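Local coordinates for protein Rho guanine nucleotide exchange factor 3 (Mus musculus, PDB 2Z0Q) that acts as a guanine nucleotide exchange factor for the small GTPases RhoA and RhoB, seen here as its DH-PH domain fragment, at residues A[109-120]-A[201-210]. Numbering follows the deposited sequence.
Sequences DSYCSNQVAAKA and KTGESECRYY
Asp109 forms a salt bridge with Lys201: NZ lies 3.2 Å from OD1 and meets it from above the carboxylate plane. The extended lysine chain crosses the aspartate at about a right angle. One turn on, CB of Cys112 packs 3.9 Å from OG1 of Thr202, whose hydrogen bonds go to Ile198 O and Arg157. Val116 is a knob in the hole formed by Ser205, Glu206, Tyr209 and Tyr210. Its chi1 of 66° sets CG2 anti to the backbone N, where it reaches both rings, 3.7 Å from CD2 of Tyr209 and 3.8 Å from CE2 of Tyr210. Ala117 puts its backbone N over one face of the Tyr209 ring. A water links Ala117 O to Tyr209 OH. CB of Ala120 closes the row, 3.6 Å from CE2 of Tyr209 and 3.5 Å from OH of Tyr210. With Tyr209 cut back to an alanine, Val116, Ala117 and Ala120 would probably lose the ring they share, and the water its phenol partner. The two helix segments run roughly parallel; their axes approach to 8.9 Å and cross at -33°. Helix 107-125 belongs to the DH helical bundle. The long helix 180-213 leads on to the PH domain. Near its end Tyr210 meets His235, Phe249 and Tyr269 on strands of that domain.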
ATOM      1  N   ASP A 109     -14.369  -2.008  -1.812  1.00 30.07           N
ATOM      2  CA  ASP A 109     -14.301  -2.605  -0.491  1.00 31.69           C
ATOM      3  C   ASP A 109     -13.679  -4.003  -0.606  1.00 32.68           C
ATOM      4  O   ASP A 109     -12.712  -4.323   0.090  1.00 33.89           O
ATOM      5  CB  ASP A 109     -15.706  -2.721   0.106  1.00 33.81           C
ATOM      6  CG  ASP A 109     -15.695  -3.178   1.534  1.00 34.16           C
ATOM      7  OD1 ASP A 109     -14.850  -2.693   2.294  1.00 35.27           O
ATOM      8  OD2 ASP A 109     -16.552  -4.016   1.904  1.00 37.64           O
ATOM      9  N   SER A 110     -14.246  -4.808  -1.498  1.00 32.72           N
ATOM     10  CA  SER A 110     -13.795  -6.171  -1.748  1.00 34.04           C
ATOM     11  C   SER A 110     -12.328  -6.144  -2.174  1.00 33.73           C
ATOM     12  O   SER A 110     -11.494  -6.871  -1.637  1.00 34.93           O
ATOM     13  CB  SER A 110     -14.668  -6.776  -2.850  1.00 34.72           C
ATOM     14  OG  SER A 110     -14.334  -8.125  -3.124  1.00 35.79           O
ATOM     15  N   TYR A 111     -12.016  -5.273  -3.128  1.00 33.74           N
ATOM     16  CA  TYR A 111     -10.658  -5.143  -3.632  1.00 32.33           C
ATOM     17  C   TYR A 111      -9.632  -4.754  -2.572  1.00 32.30           C
ATOM     18  O   TYR A 111      -8.594  -5.407  -2.416  1.00 30.63           O
ATOM     19  CB  TYR A 111     -10.618  -4.106  -4.746  1.00 33.03           C
ATOM     20  CG  TYR A 111      -9.241  -3.943  -5.314  1.00 34.11           C
ATOM     21  CD1 TYR A 111      -8.659  -4.961  -6.065  1.00 35.74           C
ATOM     22  CD2 TYR A 111      -8.508  -2.796  -5.078  1.00 34.21           C
ATOM     23  CE1 TYR A 111      -7.368  -4.829  -6.568  1.00 37.08           C
ATOM     24  CE2 TYR A 111      -7.209  -2.651  -5.580  1.00 36.07           C
ATOM     25  CZ  TYR A 111      -6.653  -3.666  -6.319  1.00 36.57           C
ATOM     26  OH  TYR A 111      -5.372  -3.526  -6.827  1.00 40.63           O
ATOM     27  N   CYS A 112      -9.880  -3.662  -1.860  1.00 31.66           N
ATOM     28  CA  CYS A 112      -8.918  -3.238  -0.853  1.00 33.39           C
ATOM     29  C   CYS A 112      -8.721  -4.237   0.273  1.00 36.07           C
ATOM     30  O   CYS A 112      -7.668  -4.244   0.917  1.00 34.69           O
ATOM     31  CB  CYS A 112      -9.310  -1.883  -0.282  1.00 34.42           C
ATOM     32  SG  CYS A 112      -9.224  -0.618  -1.540  1.00 31.64           S
ATOM     33  N   SER A 113      -9.726  -5.086   0.500  1.00 37.90           N
ATOM     34  CA  SER A 113      -9.631  -6.079   1.570  1.00 40.36           C
ATOM     35  C   SER A 113      -8.708  -7.245   1.204  1.00 40.60           C
ATOM     36  O   SER A 113      -8.122  -7.872   2.085  1.00 41.86           O
ATOM     37  CB  SER A 113     -11.030  -6.619   1.943  1.00 41.07           C
ATOM     38  OG  SER A 113     -11.550  -7.504   0.954  1.00 41.32           O
ATOM     39  N   ASN A 114      -8.577  -7.541  -0.085  1.00 41.12           N
ATOM     40  CA  ASN A 114      -7.723  -8.649  -0.502  1.00 41.24           C
ATOM     41  C   ASN A 114      -6.330  -8.183  -0.903  1.00 39.91           C
ATOM     42  O   ASN A 114      -5.459  -8.988  -1.276  1.00 41.17           O
ATOM     43  CB  ASN A 114      -8.369  -9.411  -1.664  1.00 44.21           C
ATOM     44  CG  ASN A 114      -8.462  -8.585  -2.936  1.00 46.32           C
ATOM     45  OD1 ASN A 114      -7.533  -7.836  -3.281  1.00 47.21           O
ATOM     46  ND2 ASN A 114      -9.577  -8.741  -3.665  1.00 47.12           N
ATOM     47  N   GLN A 115      -6.117  -6.878  -0.808  1.00 36.88           N
ATOM     48  CA  GLN A 115      -4.843  -6.288  -1.170  1.00 36.09           C
ATOM     49  C   GLN A 115      -3.690  -6.819  -0.287  1.00 34.04           C
ATOM     50  O   GLN A 115      -2.599  -7.078  -0.797  1.00 33.05           O
ATOM     51  CB  GLN A 115      -4.945  -4.760  -1.053  1.00 38.06           C
ATOM     52  CG  GLN A 115      -3.886  -3.985  -1.811  1.00 42.72           C
ATOM     53  CD  GLN A 115      -4.114  -3.987  -3.308  1.00 44.16           C
ATOM     54  OE1 GLN A 115      -4.622  -4.959  -3.878  1.00 46.54           O
ATOM     55  NE2 GLN A 115      -3.713  -2.908  -3.961  1.00 46.29           N
ATOM     56  N   VAL A 116      -3.922  -6.993   1.021  1.00 31.73           N
ATOM     57  CA  VAL A 116      -2.816  -7.451   1.896  1.00 30.76           C
ATOM     58  C   VAL A 116      -2.266  -8.807   1.483  1.00 30.52           C
ATOM     59  O   VAL A 116      -1.044  -8.997   1.454  1.00 31.32           O
ATOM     60  CB  VAL A 116      -3.209  -7.480   3.419  1.00 29.82           C
ATOM     61  CG1 VAL A 116      -4.272  -8.507   3.694  1.00 30.32           C
ATOM     62  CG2 VAL A 116      -1.991  -7.790   4.263  1.00 28.51           C
ATOM     63  N   ALA A 117      -3.142  -9.754   1.147  1.00 29.88           N
ATOM     64  CA  ALA A 117      -2.660 -11.065   0.716  1.00 28.65           C
ATOM     65  C   ALA A 117      -1.826 -10.944  -0.566  1.00 29.16           C
ATOM     66  O   ALA A 117      -0.787 -11.578  -0.687  1.00 28.87           O
ATOM     67  CB  ALA A 117      -3.835 -12.015   0.501  1.00 29.77           C
ATOM     68  N   ALA A 118      -2.262 -10.114  -1.517  1.00 28.42           N
ATOM     69  CA  ALA A 118      -1.526  -9.938  -2.773  1.00 28.80           C
ATOM     70  C   ALA A 118      -0.168  -9.281  -2.550  1.00 29.17           C
ATOM     71  O   ALA A 118       0.847  -9.678  -3.142  1.00 28.71           O
ATOM     72  CB  ALA A 118      -2.371  -9.089  -3.774  1.00 28.71           C
ATOM     73  N   LYS A 119      -0.141  -8.261  -1.699  1.00 28.17           N
ATOM     74  CA  LYS A 119       1.103  -7.568  -1.414  1.00 28.62           C
ATOM     75  C   LYS A 119       2.063  -8.477  -0.665  1.00 27.57           C
ATOM     76  O   LYS A 119       3.264  -8.440  -0.916  1.00 28.08           O
ATOM     77  CB  LYS A 119       0.861  -6.312  -0.574  1.00 29.56           C
ATOM     78  CG  LYS A 119       0.193  -5.210  -1.349  1.00 35.05           C
ATOM     79  CD  LYS A 119       0.041  -3.954  -0.508  1.00 37.38           C
ATOM     80  CE  LYS A 119       0.167  -2.721  -1.386  1.00 38.90           C
ATOM     81  NZ  LYS A 119       0.110  -1.507  -0.546  1.00 40.27           N
ATOM     82  N   ALA A 120       1.537  -9.285   0.247  1.00 25.34           N
ATOM     83  CA  ALA A 120       2.404 -10.199   1.009  1.00 26.79           C
ATOM     84  C   ALA A 120       3.052 -11.192   0.041  1.00 27.02           C
ATOM     85  O   ALA A 120       4.250 -11.484   0.124  1.00 26.07           O
ATOM     86  CB  ALA A 120       1.599 -10.948   2.057  1.00 23.96           C
ATOM     87  N   LYS A 201     -10.898  -0.444   7.617  1.00 23.40           N
ATOM     88  CA  LYS A 201     -10.980  -1.892   7.435  1.00 24.66           C
ATOM     89  C   LYS A 201      -9.663  -2.478   6.929  1.00 25.54           C
ATOM     90  O   LYS A 201      -9.295  -3.600   7.295  1.00 26.90           O
ATOM     91  CB  LYS A 201     -12.063  -2.243   6.420  1.00 26.52           C
ATOM     92  CG  LYS A 201     -13.456  -1.999   6.872  1.00 28.39           C
ATOM     93  CD  LYS A 201     -14.400  -2.429   5.773  1.00 34.14           C
ATOM     94  CE  LYS A 201     -15.817  -1.979   6.018  1.00 35.57           C
ATOM     95  NZ  LYS A 201     -16.658  -2.365   4.853  1.00 38.90           N
ATOM     96  N   THR A 202      -8.993  -1.743   6.053  1.00 25.84           N
ATOM     97  CA  THR A 202      -7.715  -2.173   5.495  1.00 28.05           C
ATOM     98  C   THR A 202      -6.695  -2.314   6.635  1.00 26.72           C
ATOM     99  O   THR A 202      -5.927  -3.281   6.685  1.00 27.57           O
ATOM    100  CB  THR A 202      -7.172  -1.141   4.467  1.00 27.60           C
ATOM    101  OG1 THR A 202      -8.047  -1.088   3.335  1.00 33.53           O
ATOM    102  CG2 THR A 202      -5.764  -1.547   3.988  1.00 31.19           C
ATOM    103  N   GLY A 203      -6.688  -1.350   7.546  1.00 26.35           N
ATOM    104  CA  GLY A 203      -5.762  -1.393   8.665  1.00 26.56           C
ATOM    105  C   GLY A 203      -6.010  -2.607   9.534  1.00 27.51           C
ATOM    106  O   GLY A 203      -5.073  -3.303   9.972  1.00 27.17           O
ATOM    107  N   GLU A 204      -7.281  -2.880   9.791  1.00 25.56           N
ATOM    108  CA  GLU A 204      -7.633  -4.037  10.600  1.00 27.91           C
ATOM    109  C   GLU A 204      -7.290  -5.350   9.884  1.00 26.85           C
ATOM    110  O   GLU A 204      -6.809  -6.285  10.519  1.00 26.85           O
ATOM    111  CB  GLU A 204      -9.128  -4.020  10.940  1.00 28.77           C
ATOM    112  CG  GLU A 204      -9.580  -2.716  11.598  1.00 34.00           C
ATOM    113  CD  GLU A 204     -11.099  -2.632  11.764  1.00 35.57           C
ATOM    114  OE1 GLU A 204     -11.833  -2.931  10.785  1.00 35.70           O
ATOM    115  OE2 GLU A 204     -11.553  -2.255  12.870  1.00 38.58           O
ATOM    116  N   SER A 205      -7.552  -5.413   8.582  1.00 25.10           N
ATOM    117  CA  SER A 205      -7.294  -6.618   7.819  1.00 29.45           C
ATOM    118  C   SER A 205      -5.793  -6.908   7.776  1.00 28.21           C
ATOM    119  O   SER A 205      -5.379  -8.060   7.922  1.00 26.17           O
ATOM    120  CB  SER A 205      -7.853  -6.498   6.392  1.00 30.73           C
ATOM    121  OG  SER A 205      -7.134  -5.546   5.624  1.00 36.42           O
ATOM    122  N   GLU A 206      -4.984  -5.861   7.618  1.00 27.30           N
ATOM    123  CA  GLU A 206      -3.538  -6.053   7.569  1.00 26.91           C
ATOM    124  C   GLU A 206      -2.996  -6.643   8.868  1.00 25.45           C
ATOM    125  O   GLU A 206      -2.225  -7.622   8.847  1.00 25.46           O
ATOM    126  CB  GLU A 206      -2.832  -4.735   7.266  1.00 29.07           C
ATOM    127  CG  GLU A 206      -1.367  -4.942   6.981  1.00 32.19           C
ATOM    128  CD  GLU A 206      -0.641  -3.666   6.562  1.00 34.60           C
ATOM    129  OE1 GLU A 206      -0.774  -2.656   7.292  1.00 35.10           O
ATOM    130  OE2 GLU A 206       0.076  -3.695   5.520  1.00 37.36           O
ATOM    131  N   CYS A 207      -3.397  -6.058   9.992  1.00 23.61           N
ATOM    132  CA  CYS A 207      -2.984  -6.508  11.314  1.00 24.00           C
ATOM    133  C   CYS A 207      -3.421  -7.971  11.561  1.00 25.27           C
ATOM    134  O   CYS A 207      -2.645  -8.787  12.046  1.00 23.79           O
ATOM    135  CB  CYS A 207      -3.589  -5.575  12.378  1.00 25.11           C
ATOM    136  SG  CYS A 207      -3.159  -5.941  14.054  1.00 28.18           S
ATOM    137  N   ARG A 208      -4.659  -8.300  11.214  1.00 23.05           N
ATOM    138  CA  ARG A 208      -5.167  -9.652  11.404  1.00 24.88           C
ATOM    139  C   ARG A 208      -4.425 -10.668  10.508  1.00 23.59           C
ATOM    140  O   ARG A 208      -4.062 -11.777  10.952  1.00 24.59           O
ATOM    141  CB  ARG A 208      -6.674  -9.646  11.095  1.00 27.94           C
ATOM    142  CG  ARG A 208      -7.412 -10.924  11.468  1.00 34.91           C
ATOM    143  CD  ARG A 208      -8.944 -10.786  11.190  1.00 39.04           C
ATOM    144  NE  ARG A 208      -9.237 -10.534   9.772  1.00 41.86           N
ATOM    145  CZ  ARG A 208      -9.705  -9.387   9.274  1.00 44.46           C
ATOM    146  NH1 ARG A 208      -9.957  -8.340  10.067  1.00 44.95           N
ATOM    147  NH2 ARG A 208      -9.910  -9.276   7.963  1.00 44.41           N
ATOM    148  N   TYR A 209      -4.221 -10.299   9.252  1.00 21.71           N
ATOM    149  CA  TYR A 209      -3.543 -11.150   8.275  1.00 22.11           C
ATOM    150  C   TYR A 209      -2.151 -11.559   8.767  1.00 21.53           C
ATOM    151  O   TYR A 209      -1.784 -12.746   8.736  1.00 20.99           O
ATOM    152  CB  TYR A 209      -3.366 -10.414   6.939  1.00 22.59           C
ATOM    153  CG  TYR A 209      -2.615 -11.231   5.898  1.00 22.79           C
ATOM    154  CD1 TYR A 209      -3.290 -12.155   5.107  1.00 24.31           C
ATOM    155  CD2 TYR A 209      -1.229 -11.118   5.744  1.00 21.33           C
ATOM    156  CE1 TYR A 209      -2.621 -12.959   4.194  1.00 25.27           C
ATOM    157  CE2 TYR A 209      -0.536 -11.920   4.823  1.00 23.19           C
ATOM    158  CZ  TYR A 209      -1.251 -12.849   4.056  1.00 24.51           C
ATOM    159  OH  TYR A 209      -0.598 -13.702   3.215  1.00 23.75           O
ATOM    160  N   TYR A 210      -1.354 -10.580   9.205  1.00 19.61           N
ATOM    161  CA  TYR A 210      -0.005 -10.961   9.646  1.00 20.67           C
ATOM    162  C   TYR A 210      -0.005 -11.682  10.985  1.00 20.45           C
ATOM    163  O   TYR A 210       0.780 -12.614  11.165  1.00 21.24           O
ATOM    164  CB  TYR A 210       0.931  -9.744   9.629  1.00 18.08           C
ATOM    165  CG  TYR A 210       1.274  -9.358   8.216  1.00 18.46           C
ATOM    166  CD1 TYR A 210       2.073 -10.183   7.423  1.00 15.74           C
ATOM    167  CD2 TYR A 210       0.798  -8.154   7.655  1.00 18.25           C
ATOM    168  CE1 TYR A 210       2.404  -9.844   6.129  1.00 16.71           C
ATOM    169  CE2 TYR A 210       1.125  -7.808   6.352  1.00 18.25           C
ATOM    170  CZ  TYR A 210       1.936  -8.657   5.592  1.00 17.66           C
ATOM    171  OH  TYR A 210       2.265  -8.333   4.303  1.00 18.29           O
TER
HETATM  172  O   HOH W   1       0.890  -6.965   2.808  1.00 36.89           O
HETATM  173  O   HOH W   2      -0.811 -14.261   0.279  1.00 31.53           O